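Local coordinates for tubulin-binding cofactor A (Leishmania major, PDB 4CQI), which probably acts early in the tubulin folding pathway, binding beta-tubulin and helping to hold it in a quasi-native conformation, at residues Ala34-Arg37 against Thr38-Leu42; Val49-Glu52 against Leu53-Leu56; Pro68-Thr71 against Lys72-Glu76; Ser96-Leu99 against Glu100-Ser104. All coordinates share one frame; numbering follows the deposited sequence. Where two conformers were deposited one is given.

Contact 1. Residues Ala34-Arg37 against Thr38-Leu42; sequences ALKR and TIKDL
The hydroxyl of T38 folds back on the preceding turn of helix 23-62 and bonds to the carbonyl of L35, OG1 to O 2.8 Å. With chi1 at 70°, OG1 lies between the backbone N and the carbonyl carbon of T38, which brings it to this oxygen from the side, near the carbonyl plane, and sends CG2 toward the carbonyl of A34. L35 O therefore serves two donors: the regular helical N-H of I39 arrives at 3.0 Å from N to O, while the hydroxyl meets the oxygen at a C=O...OG1 angle of 125°. T38 is buried, and its hydroxyl is satisfied within its own helix. The other backbone donors follow the usual i to i+4 course, T38 N to A34 O, K40 N to K36 O and D41 N to R37 O.

Beside the hydroxyl, CD1 of L35 comes within 3.8 Å of CD1 of I39. On the exposed side K36 and K40 gather like charges, their NZ atoms 4.1 Å apart; K36 bends late in its chain to bring NZ against CE of K40, and K40 NZ also makes a weak hydrogen bond to a glycerol. The carboxylate of D41 lies beside R37 O, but its real partner is R87, which forms a salt bridge to OD2.

Within the predicted coiled coil, this part of helix 23-62 meets both other helices of the bundle: L35 packs on S91 and V92 of helix 67-100 and on T118 and M119 of helix 109-125, while T38 and L42 share I88.

Contact 2. Residues Val49-Glu52 against Leu53-Leu56; sequences VERE and LQRL. With SO4 (sulfate ion), chain B.
E52 and R55, one turn apart on the predicted coiled-coil helix 23-62, lie side by side and form an i to i+3 salt bridge, OE1 to NH1 2.9 Å. The carboxylate and guanidinium planes stand 85° apart. NH1 comes to OE1 from above the carboxylate plane, whereas OE1 sits at the edge of the guanidinium, close to its plane. A bend in each chain, at chi2 in E52 and at chi3 in R55, brings the two groups together. Nearby, V49 CG1 touches L53 CD1 at 3.9 Å, the two side chains pointing the same way.

In the next shell, E48 adds a second salt bridge to R55 NH1, and Q70 of helix 67-100 gives a hydrogen bond to E52 OE1. This oxygen thus ties the ion pair to the neighbouring helix, on whose V81 and V74 the side chains of V49 and L53 pack. R55 NH2 donates to a water 2.9 Å away that also takes a weak bond from R51 NH1. A second water gives hydrogen bonds to R51 O and Q54 OE1.

R51 itself runs extended from CG to NE and grips a sulfate, probably from the crystallisation liquor and also held by R47. Two edge donors meet it: NE reaches O1 at 2.9 Å, and NH2 reaches O3 at 2.7 Å with an N-H...O angle of 164°.

Contact 3. Residues Pro68-Thr71 against Lys72-Glu76; sequences PQQT and KVVDE
The carboxamide of Q70 has the side chain of V73 over one face: CB of V73 lies 3.8 Å from OE1, and its CG1 is nearby. The V74 side chain crosses that of Q70 at about a right angle, its CG2 tilted well out of the amide plane and 3.8 Å from NE2, and at the edge NE2 donates to E52 OE1 of helix 23-62. That bond fixes which end of the amide carries the nitrogen. A second amide, that of Q69, touches V73 from the other branch, with CG2 placed out of the amide plane and 3.8 Å from NE2. Both glutamines have CG anti to N and bend at chi2 (59° in Q70), which folds each amide forward along the helix onto the following turn.

This is the first part of helix 67-100, which pairs with helix 23-62 in the bundle; V73 packs there on E52, and Q70 on R55 and L56. Below the side chains the i to i+4 backbone ladder is regular, with V74 N to Q70 O at 2.9 Å and a weak link from K72 N to P68 O. The extended chain of K72 runs past the oxygen of that carbonyl, CD 3.4 Å from P68 O, while T71 OG1 bonds to V67 O.

Contact 4. Residues Ser96-Leu99 against Glu100-Ser104; sequences SDYL and EKEGS
Y98 has its CG anti to N (chi1 -166°), and this throws the phenol ring along the chain to lie against residues E102 and G103 beyond the helix. One ring face receives the backbone N of G103, 3.6 Å from CE2 and displaced toward the rim, so the peptide joining E102 to G103 lies across the tyrosine. Farther out CB of E102 touches OH at 3.7 Å; the bent E102 chain crosses the tyrosine at about a right angle, although its carboxylate is turned only 18° from the ring plane.

The carbonyl of Y98 takes two N-H groups, that of G103, which lies over the ring, and that of K101. G103 N and K101 N both bond to Y98 O at 2.9 Å, and they come from opposite faces of its carbonyl plane. E100 N still bonds to S96 O, but the i to i+4 bond of K101 N to D97 O is weak, and its shorter bond is to Y98 O. Farther along, S104 returns to K101 O through both its N and its OG, each 2.7 Å away, closing a turn.

A water knits the polar rim: it accepts from S96 OG and donates to D97 OD1 at 2.6 Å and to E100 OE2, bridging the two carboxylates.

Y98 also packs on N24, T27 and K31 of helix 23-62, N24 bonds to E102 O, and L99 reaches L28, L112 and M119. An i to i+5 bond, G103 N to Y98 O, overlapped by the turn that S104 closes on K101 O, is characteristic of a chain leaving a helix at its C-terminal side, here from helix 67-100 toward helix 109-125 of the three-helix bundle.

Overall arrangement
The four contacts are spread along the three-helix bundle. Contacts 2 and 3 face each other near the connection between helices 23-62 and 67-100, their centres 10 Å apart, and they touch through E52 OE1 and Q70 NE2 at 2.8 Å and through packing of V73 and V74 on E52. Contact 1 lies near the middle of the chain, its centre about 22 Å from that of contact 2 on the same helix and about 20 Å from that of contact 4. Contact 4 closes the far end, its centre about 41 Å from those of contacts 2 and 3, on the other side of the chain's centre. The sulfate sits at contact 2, and a glycerol is weakly bound at contact 1.

Contact 1. Residues Ala34-Arg37 against Thr38-Leu42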
loop_
_atom_site.group_PDB
_atom_site.type_symbol
_atom_site.label_atom_id
_atom_site.label_comp_id
_atom_site.label_asym_id
_atom_site.label_seq_id
_atom_site.Cartn_x
_atom_site.Cartn_y
_atom_site.Cartn_z
ATOM N N ALA A 34 7.184 1.632 -6.933
ATOM C CA ALA A 34 6.879 2.147 -5.604
ATOM C C ALA A 34 5.388 1.989 -5.244
ATOM O O ALA A 34 5.049 1.586 -4.102
ATOM C CB ALA A 34 7.328 3.605 -5.513
ATOM N N LEU A 35 4.497 2.306 -6.194
ATOM C CA LEU A 35 3.065 2.233 -5.991
ATOM C C LEU A 35 2.644 0.768 -5.734
ATOM O O LEU A 35 1.861 0.479 -4.816
ATOM C CB LEU A 35 2.276 2.806 -7.179
ATOM C CG LEU A 35 0.754 2.592 -7.148
ATOM C CD1 LEU A 35 0.055 3.030 -5.842
ATOM C CD2 LEU A 35 0.090 3.246 -8.352
ATOM N N LYS A 36 3.160 -0.127 -6.569
ATOM C CA LYS A 36 2.890 -1.540 -6.402
ATOM C C LYS A 36 3.258 -1.993 -4.979
ATOM O O LYS A 36 2.477 -2.714 -4.346
ATOM C CB LYS A 36 3.692 -2.346 -7.454
ATOM C CG LYS A 36 3.428 -3.843 -7.415
ATOM C CD LYS A 36 4.098 -4.566 -8.595
ATOM C CE LYS A 36 4.706 -5.926 -8.215
ATOM N NZ LYS A 36 3.775 -6.912 -7.585
ATOM N N ARG A 37 4.420 -1.576 -4.482
ATOM C CA ARG A 37 4.832 -1.905 -3.074
ATOM C C ARG A 37 3.868 -1.357 -2.018
ATOM O O ARG A 37 3.532 -2.090 -1.099
ATOM C CB ARG A 37 6.275 -1.492 -2.782
ATOM C CG ARG A 37 7.286 -2.544 -3.204
ATOM C CD ARG A 37 8.678 -2.185 -2.756
ATOM N NE ARG A 37 9.088 -0.929 -3.346
ATOM C CZ ARG A 37 9.770 -0.835 -4.484
ATOM N NH1 ARG A 37 10.130 -1.929 -5.138
ATOM N NH2 ARG A 37 10.094 0.348 -4.943
ATOM N N THR A 38 3.377 -0.123 -2.156
ATOM C CA THR A 38 2.397 0.402 -1.203
ATOM C C THR A 38 1.102 -0.409 -1.237
ATOM O O THR A 38 0.423 -0.564 -0.222
ATOM C CB THR A 38 2.076 1.897 -1.398
ATOM O OG1 THR A 38 1.333 2.086 -2.622
ATOM C CG2 THR A 38 3.362 2.754 -1.441
ATOM N N ILE A 39 0.731 -0.933 -2.401
ATOM C CA ILE A 39 -0.499 -1.711 -2.459
ATOM C C ILE A 39 -0.324 -3.062 -1.723
ATOM O O ILE A 39 -1.199 -3.478 -0.968
ATOM C CB ILE A 39 -0.984 -1.876 -3.903
ATOM C CG1 ILE A 39 -1.292 -0.503 -4.479
ATOM C CG2 ILE A 39 -2.218 -2.761 -3.999
ATOM C CD1 ILE A 39 -1.460 -0.500 -5.981
ATOM N N LYS A 40 0.811 -3.737 -1.951
ATOM C CA LYS A 40 1.092 -4.983 -1.267
ATOM C C LYS A 40 1.173 -4.735 0.248
ATOM O O LYS A 40 0.626 -5.521 1.043
ATOM C CB LYS A 40 2.386 -5.620 -1.801
ATOM C CG LYS A 40 2.387 -5.939 -3.299
ATOM C CD LYS A 40 1.313 -6.936 -3.690
ATOM C CE LYS A 40 1.671 -7.638 -5.010
ATOM N NZ LYS A 40 0.548 -8.475 -5.547
ATOM N N ASP A 41 1.778 -3.617 0.638
ATOM C CA ASP A 41 1.815 -3.229 2.072
ATOM C C ASP A 41 0.435 -3.219 2.703
ATOM O O ASP A 41 0.256 -3.693 3.833
ATOM C CB ASP A 41 2.529 -1.868 2.315
ATOM C CG ASP A 41 4.050 -1.917 2.074
ATOM O OD1 ASP A 41 4.617 -3.031 2.049
ATOM O OD2 ASP A 41 4.659 -0.836 1.873
ATOM N N LEU A 42 -0.540 -2.626 2.022
ATOM C CA LEU A 42 -1.873 -2.558 2.601
ATOM C C LEU A 42 -2.455 -3.974 2.712
ATOM O O LEU A 42 -3.091 -4.317 3.707
ATOM C CB LEU A 42 -2.777 -1.667 1.760
ATOM C CG LEU A 42 -4.234 -1.633 2.150
ATOM C CD1 LEU A 42 -4.440 -1.133 3.599
ATOM C CD2 LEU A 42 -5.020 -0.822 1.113
#

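Contact 2. Residues Val49-Glu52 against Leu53-Leu56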
loop_
_atom_site.group_PDB
_atom_site.type_symbol
_atom_site.label_atom_id
_atom_site.label_comp_id
_atom_site.label_asym_id
_atom_site.label_seq_id
_atom_site.Cartn_x
_atom_site.Cartn_y
_atom_site.Cartn_z
ATOM N N VAL A 49 -4.031 -7.348 10.699
ATOM C CA VAL A 49 -5.084 -6.980 11.621
ATOM C C VAL A 49 -5.840 -8.214 12.091
ATOM O O VAL A 49 -6.014 -8.426 13.309
ATOM C CB VAL A 49 -6.094 -5.973 11.004
ATOM C CG1 VAL A 49 -7.386 -5.910 11.842
ATOM C CG2 VAL A 49 -5.447 -4.603 10.892
ATOM N N GLU A 50 -6.279 -9.030 11.145
ATOM C CA GLU A 50 -7.057 -10.207 11.505
ATOM C C GLU A 50 -6.260 -11.122 12.411
ATOM O O GLU A 50 -6.781 -11.590 13.425
ATOM C CB GLU A 50 -7.567 -10.944 10.255
ATOM C CG GLU A 50 -8.463 -10.086 9.361
ATOM C CD GLU A 50 -9.636 -9.456 10.095
ATOM O OE1 GLU A 50 -10.345 -10.204 10.810
ATOM O OE2 GLU A 50 -9.852 -8.217 9.959
ATOM N N ARG A 51 -4.992 -11.335 12.083
ATOM C CA ARG A 51 -4.087 -12.113 12.934
ATOM C C ARG A 51 -3.865 -11.518 14.315
ATOM O O ARG A 51 -3.779 -12.278 15.308
ATOM C CB ARG A 51 -2.731 -12.264 12.278
ATOM C CG ARG A 51 -2.846 -13.037 10.970
ATOM C CD ARG A 51 -1.502 -13.492 10.528
ATOM N NE ARG A 51 -1.607 -14.522 9.505
ATOM C CZ ARG A 51 -0.696 -15.463 9.288
ATOM N NH1 ARG A 51 0.388 -15.523 10.056
ATOM N NH2 ARG A 51 -0.877 -16.342 8.299
ATOM N N GLU A 52 -3.756 -10.197 14.396
ATOM C CA GLU A 52 -3.517 -9.545 15.698
ATOM C C GLU A 52 -4.705 -9.707 16.601
ATOM O O GLU A 52 -4.548 -9.853 17.823
ATOM C CB GLU A 52 -3.194 -8.068 15.580
ATOM C CG GLU A 52 -1.928 -7.691 14.785
ATOM C CD GLU A 52 -0.575 -7.899 15.479
ATOM O OE1 GLU A 52 -0.437 -8.740 16.408
ATOM O OE2 GLU A 52 0.375 -7.217 15.034
ATOM N N LEU A 53 -5.897 -9.678 16.012
ATOM C CA LEU A 53 -7.129 -9.907 16.736
ATOM C C LEU A 53 -7.222 -11.368 17.243
ATOM O O LEU A 53 -7.763 -11.631 18.324
ATOM C CB LEU A 53 -8.335 -9.566 15.870
ATOM C CG LEU A 53 -8.627 -8.077 15.598
ATOM C CD1 LEU A 53 -9.566 -7.853 14.408
ATOM C CD2 LEU A 53 -9.210 -7.412 16.834
ATOM N N GLN A 54 -6.731 -12.303 16.446
ATOM C CA GLN A 54 -6.618 -13.704 16.866
ATOM C C GLN A 54 -5.527 -13.885 17.928
ATOM O O GLN A 54 -5.698 -14.619 18.899
ATOM C CB GLN A 54 -6.272 -14.599 15.646
ATOM C CG GLN A 54 -7.337 -14.716 14.553
ATOM C CD GLN A 54 -6.770 -15.133 13.167
ATOM O OE1 GLN A 54 -5.613 -15.579 13.032
ATOM N NE2 GLN A 54 -7.596 -14.977 12.128
ATOM N N ARG A 55 -4.391 -13.232 17.713
ATOM C CA ARG A 55 -3.234 -13.315 18.591
ATOM C C ARG A 55 -3.610 -12.764 19.956
ATOM O O ARG A 55 -3.163 -13.294 20.980
ATOM C CB ARG A 55 -2.039 -12.571 17.968
ATOM C CG ARG A 55 -0.799 -12.470 18.852
ATOM C CD ARG A 55 0.409 -12.006 18.045
ATOM N NE ARG A 55 0.649 -12.858 16.866
ATOM C CZ ARG A 55 0.712 -12.459 15.588
ATOM N NH1 ARG A 55 0.613 -11.174 15.252
ATOM N NH2 ARG A 55 0.904 -13.364 14.624
ATOM N N LEU A 56 -4.487 -11.756 19.969
ATOM C CA LEU A 56 -5.122 -11.239 21.209
ATOM C C LEU A 56 -5.903 -12.327 21.958
ATOM O O LEU A 56 -5.655 -12.558 23.145
ATOM C CB LEU A 56 -6.061 -10.054 20.895
ATOM C CG LEU A 56 -6.763 -9.308 22.046
ATOM C CD1 LEU A 56 -5.743 -8.807 23.063
ATOM C CD2 LEU A 56 -7.610 -8.148 21.521
HETATM S S SO4 B . -4.053 -15.535 6.759
HETATM O O1 SO4 B . -4.055 -15.308 8.228
HETATM O O2 SO4 B . -5.155 -16.419 6.313
HETATM O O3 SO4 B . -2.751 -16.169 6.420
HETATM O O4 SO4 B . -4.219 -14.258 6.033
HETATM O O HOH W 1 1.375 -12.875 11.825
HETATM O O HOH W 2 -3.172 -15.054 15.066
#

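Contact 3. Residues Pro68-Thr71 against Lys72-Glu76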
loop_
_atom_site.group_PDB
_atom_site.type_symbol
_atom_site.label_atom_id
_atom_site.label_comp_id
_atom_site.label_asym_id
_atom_site.label_seq_id
_atom_site.Cartn_x
_atom_site.Cartn_y
_atom_site.Cartn_z
ATOM N N PRO A 68 -2.855 -6.696 27.692
ATOM C CA PRO A 68 -2.668 -5.242 27.598
ATOM C C PRO A 68 -1.686 -4.821 26.515
ATOM O O PRO A 68 -1.926 -3.831 25.803
ATOM C CB PRO A 68 -2.097 -4.854 28.979
ATOM C CG PRO A 68 -1.722 -6.138 29.645
ATOM C CD PRO A 68 -2.664 -7.161 29.081
ATOM N N GLN A 69 -0.576 -5.543 26.418
ATOM C CA GLN A 69 0.390 -5.275 25.388
ATOM C C GLN A 69 -0.243 -5.559 24.003
ATOM O O GLN A 69 -0.035 -4.786 23.071
ATOM C CB GLN A 69 1.675 -6.088 25.605
ATOM C CG GLN A 69 2.720 -5.979 24.493
ATOM C CD GLN A 69 3.149 -4.553 24.152
ATOM O OE1 GLN A 69 2.979 -3.624 24.944
ATOM N NE2 GLN A 69 3.730 -4.383 22.964
ATOM N N GLN A 70 -1.031 -6.627 23.894
ATOM C CA GLN A 70 -1.620 -6.999 22.593
ATOM C C GLN A 70 -2.831 -6.149 22.233
ATOM O O GLN A 70 -3.128 -5.965 21.043
ATOM C CB GLN A 70 -1.963 -8.491 22.544
ATOM C CG GLN A 70 -2.403 -9.025 21.175
ATOM C CD GLN A 70 -1.378 -8.842 20.056
ATOM O OE1 GLN A 70 -0.163 -8.656 20.287
ATOM N NE2 GLN A 70 -1.869 -8.916 18.813
ATOM N N THR A 71 -3.546 -5.644 23.242
ATOM C CA THR A 71 -4.617 -4.686 23.006
ATOM C C THR A 71 -4.068 -3.442 22.278
ATOM O O THR A 71 -4.675 -2.957 21.297
ATOM C CB THR A 71 -5.333 -4.286 24.316
ATOM O OG1 THR A 71 -6.044 -5.417 24.799
ATOM C CG2 THR A 71 -6.351 -3.165 24.064
ATOM N N LYS A 72 -2.944 -2.945 22.765
ATOM C CA LYS A 72 -2.263 -1.789 22.177
ATOM C C LYS A 72 -1.733 -2.085 20.754
ATOM O O LYS A 72 -1.841 -1.244 19.855
ATOM C CB LYS A 72 -1.123 -1.322 23.100
ATOM C CG LYS A 72 -1.639 -0.579 24.351
ATOM C CD LYS A 72 -0.700 -0.651 25.558
ATOM C CE LYS A 72 -1.389 -0.136 26.830
ATOM N NZ LYS A 72 -0.709 -0.560 28.096
ATOM N N VAL A 73 -1.200 -3.293 20.540
ATOM C CA VAL A 73 -0.728 -3.701 19.200
ATOM C C VAL A 73 -1.897 -3.818 18.199
ATOM O O VAL A 73 -1.736 -3.415 17.045
ATOM C CB VAL A 73 0.046 -5.016 19.281
ATOM C CG1 VAL A 73 0.350 -5.615 17.911
ATOM C CG2 VAL A 73 1.319 -4.842 20.100
ATOM N N VAL A 74 -3.039 -4.352 18.644
ATOM C CA VAL A 74 -4.242 -4.467 17.805
ATOM C C VAL A 74 -4.721 -3.077 17.393
ATOM O O VAL A 74 -5.044 -2.833 16.207
ATOM C CB VAL A 74 -5.373 -5.248 18.515
ATOM C CG1 VAL A 74 -6.697 -5.094 17.788
ATOM C CG2 VAL A 74 -4.981 -6.730 18.653
ATOM N N ASP A 75 -4.728 -2.149 18.347
ATOM C CA ASP A 75 -5.180 -0.796 18.049
ATOM C C ASP A 75 -4.258 -0.147 17.016
ATOM O O ASP A 75 -4.705 0.493 16.039
ATOM C CB ASP A 75 -5.279 0.030 19.332
ATOM C CG ASP A 75 -5.996 1.369 19.108
ATOM O OD1 ASP A 75 -7.062 1.401 18.434
ATOM O OD2 ASP A 75 -5.466 2.408 19.539
ATOM N N GLU A 76 -2.955 -0.320 17.213
ATOM C CA GLU A 76 -1.990 0.148 16.221
ATOM C C GLU A 76 -2.095 -0.533 14.863
ATOM O O GLU A 76 -1.913 0.135 13.860
ATOM C CB GLU A 76 -0.561 0.071 16.801
ATOM C CG GLU A 76 -0.346 0.949 18.066
ATOM C CD GLU A 76 -0.564 2.432 17.843
ATOM O OE1 GLU A 76 -0.334 2.911 16.719
ATOM O OE2 GLU A 76 -0.970 3.146 18.792
#

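Contact 4. Residues Ser96-Leu99 against Glu100-Ser104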
loop_
_atom_site.group_PDB
_atom_site.type_symbol
_atom_site.label_atom_id
_atom_site.label_comp_id
_atom_site.label_asym_id
_atom_site.label_seq_id
_atom_site.Cartn_x
_atom_site.Cartn_y
_atom_site.Cartn_z
ATOM N N SER A 96 0.205 9.912 -11.110
ATOM C CA SER A 96 -0.723 10.623 -11.943
ATOM C C SER A 96 -0.223 12.016 -12.399
ATOM O O SER A 96 -0.360 12.391 -13.588
ATOM C CB SER A 96 -2.052 10.794 -11.190
ATOM O OG SER A 96 -2.994 11.468 -12.009
ATOM N N ASP A 97 0.340 12.766 -11.467
ATOM C CA ASP A 97 0.995 14.053 -11.786
ATOM C C ASP A 97 2.132 13.850 -12.794
ATOM O O ASP A 97 2.231 14.604 -13.735
ATOM C CB ASP A 97 1.567 14.708 -10.530
ATOM C CG ASP A 97 0.484 15.355 -9.641
ATOM O OD1 ASP A 97 -0.711 15.372 -10.011
ATOM O OD2 ASP A 97 0.863 15.816 -8.545
ATOM N N TYR A 98 2.994 12.857 -12.580
ATOM C CA TYR A 98 4.138 12.605 -13.467
ATOM C C TYR A 98 3.676 12.303 -14.886
ATOM O O TYR A 98 4.280 12.780 -15.864
ATOM C CB TYR A 98 5.019 11.455 -12.963
ATOM C CG TYR A 98 6.362 11.405 -13.665
ATOM C CD1 TYR A 98 7.298 12.395 -13.456
ATOM C CD2 TYR A 98 6.680 10.387 -14.569
ATOM C CE1 TYR A 98 8.499 12.401 -14.100
ATOM C CE2 TYR A 98 7.886 10.376 -15.215
ATOM C CZ TYR A 98 8.802 11.397 -14.991
ATOM O OH TYR A 98 10.030 11.408 -15.626
ATOM N N LEU A 99 2.616 11.508 -14.989
ATOM C CA LEU A 99 2.034 11.165 -16.284
ATOM C C LEU A 99 1.482 12.373 -17.027
ATOM O O LEU A 99 1.392 12.341 -18.254
ATOM C CB LEU A 99 0.973 10.069 -16.169
ATOM C CG LEU A 99 1.508 8.666 -15.840
ATOM C CD1 LEU A 99 0.365 7.767 -15.400
ATOM C CD2 LEU A 99 2.191 8.019 -17.073
ATOM N N GLU A 100 1.100 13.417 -16.300
ATOM C CA GLU A 100 0.721 14.672 -16.950
ATOM C C GLU A 100 1.913 15.525 -17.381
ATOM O O GLU A 100 1.751 16.379 -18.239
ATOM C CB GLU A 100 -0.190 15.480 -16.034
ATOM C CG GLU A 100 -1.502 14.764 -15.788
ATOM C CD GLU A 100 -2.278 15.338 -14.625
ATOM O OE1 GLU A 100 -1.981 16.492 -14.213
ATOM O OE2 GLU A 100 -3.180 14.621 -14.122
ATOM N N LYS A 101 3.078 15.301 -16.787
ATOM C CA LYS A 101 4.303 16.087 -17.072
ATOM C C LYS A 101 5.283 15.271 -17.894
ATOM O O LYS A 101 4.902 14.817 -18.975
ATOM C CB LYS A 101 4.916 16.613 -15.773
ATOM C CG LYS A 101 3.953 17.471 -14.953
ATOM C CD LYS A 101 4.652 18.226 -13.820
ATOM C CE LYS A 101 3.692 19.146 -13.050
ATOM N NZ LYS A 101 4.384 19.962 -11.991
ATOM N N GLU A 102 6.518 15.053 -17.415
ATOM C CA GLU A 102 7.566 14.433 -18.233
ATOM C C GLU A 102 7.224 12.996 -18.630
ATOM O O GLU A 102 7.757 12.476 -19.627
ATOM C CB GLU A 102 8.926 14.434 -17.524
ATOM C CG GLU A 102 9.555 15.815 -17.333
ATOM C CD GLU A 102 9.139 16.485 -16.043
ATOM O OE1 GLU A 102 8.117 16.056 -15.432
ATOM O OE2 GLU A 102 9.859 17.434 -15.651
ATOM N N GLY A 103 6.361 12.347 -17.831
ATOM C CA GLY A 103 5.808 11.043 -18.186
ATOM C C GLY A 103 4.879 11.087 -19.382
ATOM O O GLY A 103 4.585 10.041 -19.966
ATOM N N SER A 104 4.411 12.265 -19.761
ATOM C CA SER A 104 3.407 12.395 -20.823
ATOM C C SER A 104 3.952 11.990 -22.176
ATOM O O SER A 104 3.156 11.736 -23.093
ATOM C CB SER A 104 2.858 13.826 -20.941
ATOM O OG SER A 104 3.835 14.747 -21.428
HETATM O O HOH W 3 -2.538 14.224 -11.398
#